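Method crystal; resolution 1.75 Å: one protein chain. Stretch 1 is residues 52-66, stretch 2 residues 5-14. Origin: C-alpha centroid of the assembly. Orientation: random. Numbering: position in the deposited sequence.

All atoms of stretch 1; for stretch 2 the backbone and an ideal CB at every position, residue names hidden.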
# COMPACT_ATOMS: atom_id res chain seq x y z
N ALA A 52 16.94 5.53 -20.14
CA ALA A 52 16.80 4.33 -20.98
C ALA A 52 15.67 3.42 -20.50
O ALA A 52 14.96 2.83 -21.31
CB ALA A 52 18.11 3.57 -21.03
N LYS A 53 15.51 3.30 -19.18
CA LYS A 53 14.45 2.48 -18.58
C LYS A 53 13.09 2.96 -19.08
O LYS A 53 12.22 2.16 -19.42
CB LYS A 53 14.46 2.60 -17.06
CG LYS A 53 15.63 1.96 -16.31
CD LYS A 53 15.74 2.62 -14.94
CE LYS A 53 15.99 1.63 -13.81
NZ LYS A 53 15.50 2.19 -12.50
N ILE A 54 12.92 4.28 -19.11
CA ILE A 54 11.65 4.87 -19.50
C ILE A 54 11.48 4.76 -21.01
O ILE A 54 10.45 4.30 -21.50
CB ILE A 54 11.56 6.36 -19.09
CG1 ILE A 54 11.93 6.54 -17.62
CG2 ILE A 54 10.16 6.91 -19.35
CD1 ILE A 54 11.78 7.97 -17.11
N GLU A 55 12.51 5.15 -21.75
CA GLU A 55 12.46 5.11 -23.21
C GLU A 55 12.18 3.72 -23.77
O GLU A 55 11.43 3.57 -24.74
CB GLU A 55 13.76 5.68 -23.79
CG GLU A 55 13.88 7.18 -23.59
CD GLU A 55 15.26 7.71 -23.92
OE1 GLU A 55 16.25 6.97 -23.71
OE2 GLU A 55 15.35 8.86 -24.38
N LYS A 56 12.77 2.69 -23.16
CA LYS A 56 12.63 1.33 -23.68
C LYS A 56 11.37 0.63 -23.18
O LYS A 56 11.05 -0.46 -23.65
CB LYS A 56 13.86 0.50 -23.34
CG LYS A 56 15.15 0.94 -24.02
CD LYS A 56 16.22 -0.13 -23.85
CE LYS A 56 17.52 0.27 -24.53
NZ LYS A 56 18.59 -0.72 -24.23
N ALA A 57 10.67 1.23 -22.23
CA ALA A 57 9.45 0.62 -21.68
C ALA A 57 8.33 0.57 -22.72
O ALA A 57 8.11 1.53 -23.47
CB ALA A 57 8.99 1.36 -20.42
N GLY A 58 7.62 -0.55 -22.77
CA GLY A 58 6.45 -0.65 -23.63
C GLY A 58 5.29 0.14 -23.06
O GLY A 58 4.45 0.66 -23.79
N VAL A 59 5.24 0.23 -21.74
CA VAL A 59 4.20 1.01 -21.08
C VAL A 59 4.83 1.87 -20.02
O VAL A 59 5.64 1.40 -19.22
CB VAL A 59 3.13 0.11 -20.43
CG1 VAL A 59 2.09 0.96 -19.71
CG2 VAL A 59 2.49 -0.79 -21.48
N SER A 60 4.45 3.14 -20.01
CA SER A 60 4.92 4.07 -18.99
C SER A 60 3.76 4.40 -18.07
O SER A 60 2.77 5.00 -18.50
CB SER A 60 5.46 5.34 -19.67
OG SER A 60 5.90 6.29 -18.72
N VAL A 61 3.86 3.98 -16.81
CA VAL A 61 2.81 4.28 -15.83
C VAL A 61 3.31 5.42 -14.94
O VAL A 61 4.23 5.23 -14.15
CB VAL A 61 2.52 3.08 -14.95
CG1 VAL A 61 1.48 3.45 -13.87
CG2 VAL A 61 2.03 1.91 -15.78
N MET A 62 2.70 6.60 -15.08
CA MET A 62 3.10 7.75 -14.28
C MET A 62 2.20 7.83 -13.07
O MET A 62 0.99 8.05 -13.20
CB MET A 62 2.97 9.04 -15.10
CG MET A 62 3.90 9.05 -16.31
SD MET A 62 3.87 10.57 -17.28
CE MET A 62 4.15 11.76 -16.03
N VAL A 63 2.76 7.61 -11.89
CA VAL A 63 2.00 7.74 -10.65
C VAL A 63 2.22 9.14 -10.14
O VAL A 63 3.34 9.52 -9.78
CB VAL A 63 2.43 6.72 -9.60
CG1 VAL A 63 1.68 6.98 -8.30
CG2 VAL A 63 2.16 5.32 -10.12
N LEU A 64 1.15 9.93 -10.14
CA LEU A 64 1.26 11.36 -9.94
C LEU A 64 0.84 11.72 -8.53
O LEU A 64 -0.04 11.06 -7.97
CB LEU A 64 0.38 12.09 -10.95
CG LEU A 64 0.81 11.84 -12.40
CD1 LEU A 64 -0.32 12.10 -13.38
CD2 LEU A 64 2.02 12.69 -12.75
N PRO A 65 1.48 12.75 -7.95
CA PRO A 65 1.13 13.21 -6.60
C PRO A 65 -0.14 14.05 -6.66
O PRO A 65 -0.09 15.28 -6.74
CB PRO A 65 2.33 14.04 -6.19
CG PRO A 65 2.88 14.58 -7.48
CD PRO A 65 2.62 13.51 -8.52
N GLY A 66 -1.28 13.37 -6.63
CA GLY A 66 -2.55 14.01 -6.91
C GLY A 66 -3.01 15.03 -5.90
O GLY A 66 -3.90 15.83 -6.21
N UNK A 5 11.25 -9.14 -24.45
CA UNK A 5 10.53 -8.98 -23.19
C UNK A 5 10.12 -7.53 -22.97
O UNK A 5 10.93 -6.71 -22.53
CB UNK A 5 11.39 -9.47 -22.02
N UNK A 6 8.87 -7.22 -23.27
CA UNK A 6 8.36 -5.89 -23.02
C UNK A 6 8.23 -5.69 -21.51
O UNK A 6 7.95 -6.64 -20.78
CB UNK A 6 7.02 -5.68 -23.73
N UNK A 7 8.46 -4.46 -21.05
CA UNK A 7 8.35 -4.19 -19.62
C UNK A 7 7.69 -2.85 -19.36
O UNK A 7 7.57 -2.01 -20.26
CB UNK A 7 9.73 -4.23 -18.96
N UNK A 8 7.28 -2.64 -18.11
CA UNK A 8 6.60 -1.43 -17.72
C UNK A 8 7.53 -0.57 -16.89
O UNK A 8 8.29 -1.08 -16.07
CB UNK A 8 5.32 -1.75 -16.95
N UNK A 9 7.51 0.75 -17.11
CA UNK A 9 8.25 1.63 -16.22
C UNK A 9 7.28 2.45 -15.40
O UNK A 9 6.48 3.19 -15.96
CB UNK A 9 9.20 2.54 -17.01
N UNK A 10 7.36 2.33 -14.08
CA UNK A 10 6.53 3.15 -13.20
C UNK A 10 7.34 4.32 -12.70
O UNK A 10 8.40 4.12 -12.09
CB UNK A 10 5.99 2.33 -12.03
N UNK A 11 6.87 5.55 -12.94
CA UNK A 11 7.55 6.73 -12.41
C UNK A 11 6.72 7.30 -11.27
O UNK A 11 5.49 7.25 -11.32
CB UNK A 11 7.77 7.78 -13.50
N UNK A 12 7.38 7.82 -10.23
CA UNK A 12 6.68 8.33 -9.05
C UNK A 12 7.55 9.28 -8.26
O UNK A 12 8.75 9.40 -8.53
CB UNK A 12 6.23 7.18 -8.15
N UNK A 13 6.95 9.94 -7.27
CA UNK A 13 7.73 10.76 -6.35
C UNK A 13 8.18 9.88 -5.17
O UNK A 13 7.64 8.80 -4.96
CB UNK A 13 6.92 11.96 -5.86
N UNK A 14 9.17 10.35 -4.41
CA UNK A 14 9.78 9.49 -3.40
C UNK A 14 8.81 9.10 -2.30
O UNK A 14 8.89 7.99 -1.75
CB UNK A 14 11.00 10.19 -2.78

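Residues 8-12 lie in a strand parallel to that of V59-V63, and because a β-strand is extended, successive CB atoms point to alternate faces of the sheet. Position 5 has nothing of stretch 1 within reach of its CB, so almost any residue would do; it is E5, poorly ordered.

At position 6 the CB points sideways, 5.1 Å from the CA of G58. Space is open and many side chains would fit. K56 O, within range of a longer one, is an acceptor, so a side-chain donor could meet it directly, while a side-chain acceptor would need a bridging water. It is E6, whose OE2 lies 3.6 Å from G58 CA and accepts from a water that also donates to K56 O and accepts from the backbone N of position 7.

Position 7 offers its backbone O to G58 N (2.9 Å), but its CB is far from stretch 1. Only a long side chain could reach K53, K56 and A57, where A57 presents an apolar surface; a large aromatic or a long aliphatic would serve. The residue is F7, at chi1 p. A57 CA sits over one ring face, 3.9 Å from the F7 ring centroid, a CH-pi contact, while K53 O approaches the ring edge, 3.2 Å from F7 CE2.

Position 8 has extended angles and shares a face with V59 and V61, which favours a beta-branched aliphatic. V8 puts CG1 3.6 Å from V61 CG2 and CG2 4.0 Å from V59 CB.

Position 9 is hemmed in: its ideal CB is 3.6 Å from A57 CB and 3.9 Å from K53 O. A small residue such as alanine, serine or cysteine suits. C9, at chi1 t, places SG 3.8 Å from I54 CG1. Both its backbone groups hydrogen-bond to the same strand: C9 N donates to V59 O and C9 O accepts from V61 N (both 2.9 Å).

Position 10 returns to the valine face, near V61 and V63, where valine, isoleucine or leucine would pack. I10 sets CG2 3.8 Å from V63 CG2 and CG1 4.3 Å from V61 CB.

Position 11 has its ideal CB 4.7 Å from M62 CA, which leaves limited room, and S60 OG is on the same face, so a small side chain, perhaps with a hydroxyl, would suit. S11 OG lies 2.8 Å from a water that donates to S60 OG and C9 O. S11 N donates to V61 O (2.9 Å) and S11 O accepts from V63 N (2.8 Å).

Position 12 points sideways near V63, admitting a modest apolar group; C12 CB is 4.1 Å from V63 CB. Position 13 points toward P65, inviting an aliphatic: V13 CG1 lies 4.1 Å from P65 CG, and a water links V13 N to V63 O. Position 14, out of reach, is E14.

Stretch 2, residues 5-14: EEFVCISCVE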
# COMPACT_ATOMS: atom_id res chain seq x y z
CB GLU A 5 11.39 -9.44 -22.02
CG GLU A 5 11.25 -10.92 -21.69
CD GLU A 5 12.55 -11.52 -21.18
OE1 GLU A 5 13.44 -10.75 -20.77
OE2 GLU A 5 12.67 -12.76 -21.20
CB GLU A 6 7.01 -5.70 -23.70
CG GLU A 6 6.82 -4.32 -24.33
CD GLU A 6 7.73 -4.10 -25.52
OE1 GLU A 6 7.86 -5.02 -26.36
OE2 GLU A 6 8.32 -3.00 -25.63
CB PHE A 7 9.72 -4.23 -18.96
CG PHE A 7 10.63 -3.10 -19.37
CD1 PHE A 7 11.42 -3.20 -20.50
CD2 PHE A 7 10.69 -1.94 -18.61
CE1 PHE A 7 12.27 -2.17 -20.87
CE2 PHE A 7 11.52 -0.91 -18.97
CZ PHE A 7 12.32 -1.02 -20.10
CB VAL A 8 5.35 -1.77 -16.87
CG1 VAL A 8 4.70 -0.50 -16.30
CG2 VAL A 8 4.36 -2.57 -17.70
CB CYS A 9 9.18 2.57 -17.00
SG CYS A 9 10.12 3.69 -15.93
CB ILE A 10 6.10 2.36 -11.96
CG1 ILE A 10 5.35 1.09 -12.36
CG2 ILE A 10 5.23 3.26 -11.04
CD1 ILE A 10 5.28 0.06 -11.22
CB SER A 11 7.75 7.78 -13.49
OG SER A 11 6.55 7.98 -14.22
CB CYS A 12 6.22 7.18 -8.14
SG CYS A 12 7.60 6.24 -7.38
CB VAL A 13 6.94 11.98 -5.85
CG1 VAL A 13 6.54 12.86 -7.03
CG2 VAL A 13 5.70 11.53 -5.09
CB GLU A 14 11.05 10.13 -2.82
CG GLU A 14 10.80 11.39 -2.03
CD GLU A 14 12.07 12.18 -1.78
OE1 GLU A 14 13.17 11.61 -1.96
OE2 GLU A 14 11.96 13.37 -1.41
O HOH W 1 9.68 -2.95 -23.23
O HOH W 2 6.94 6.03 -16.14
O HOH W 3 4.07 9.95 -7.29
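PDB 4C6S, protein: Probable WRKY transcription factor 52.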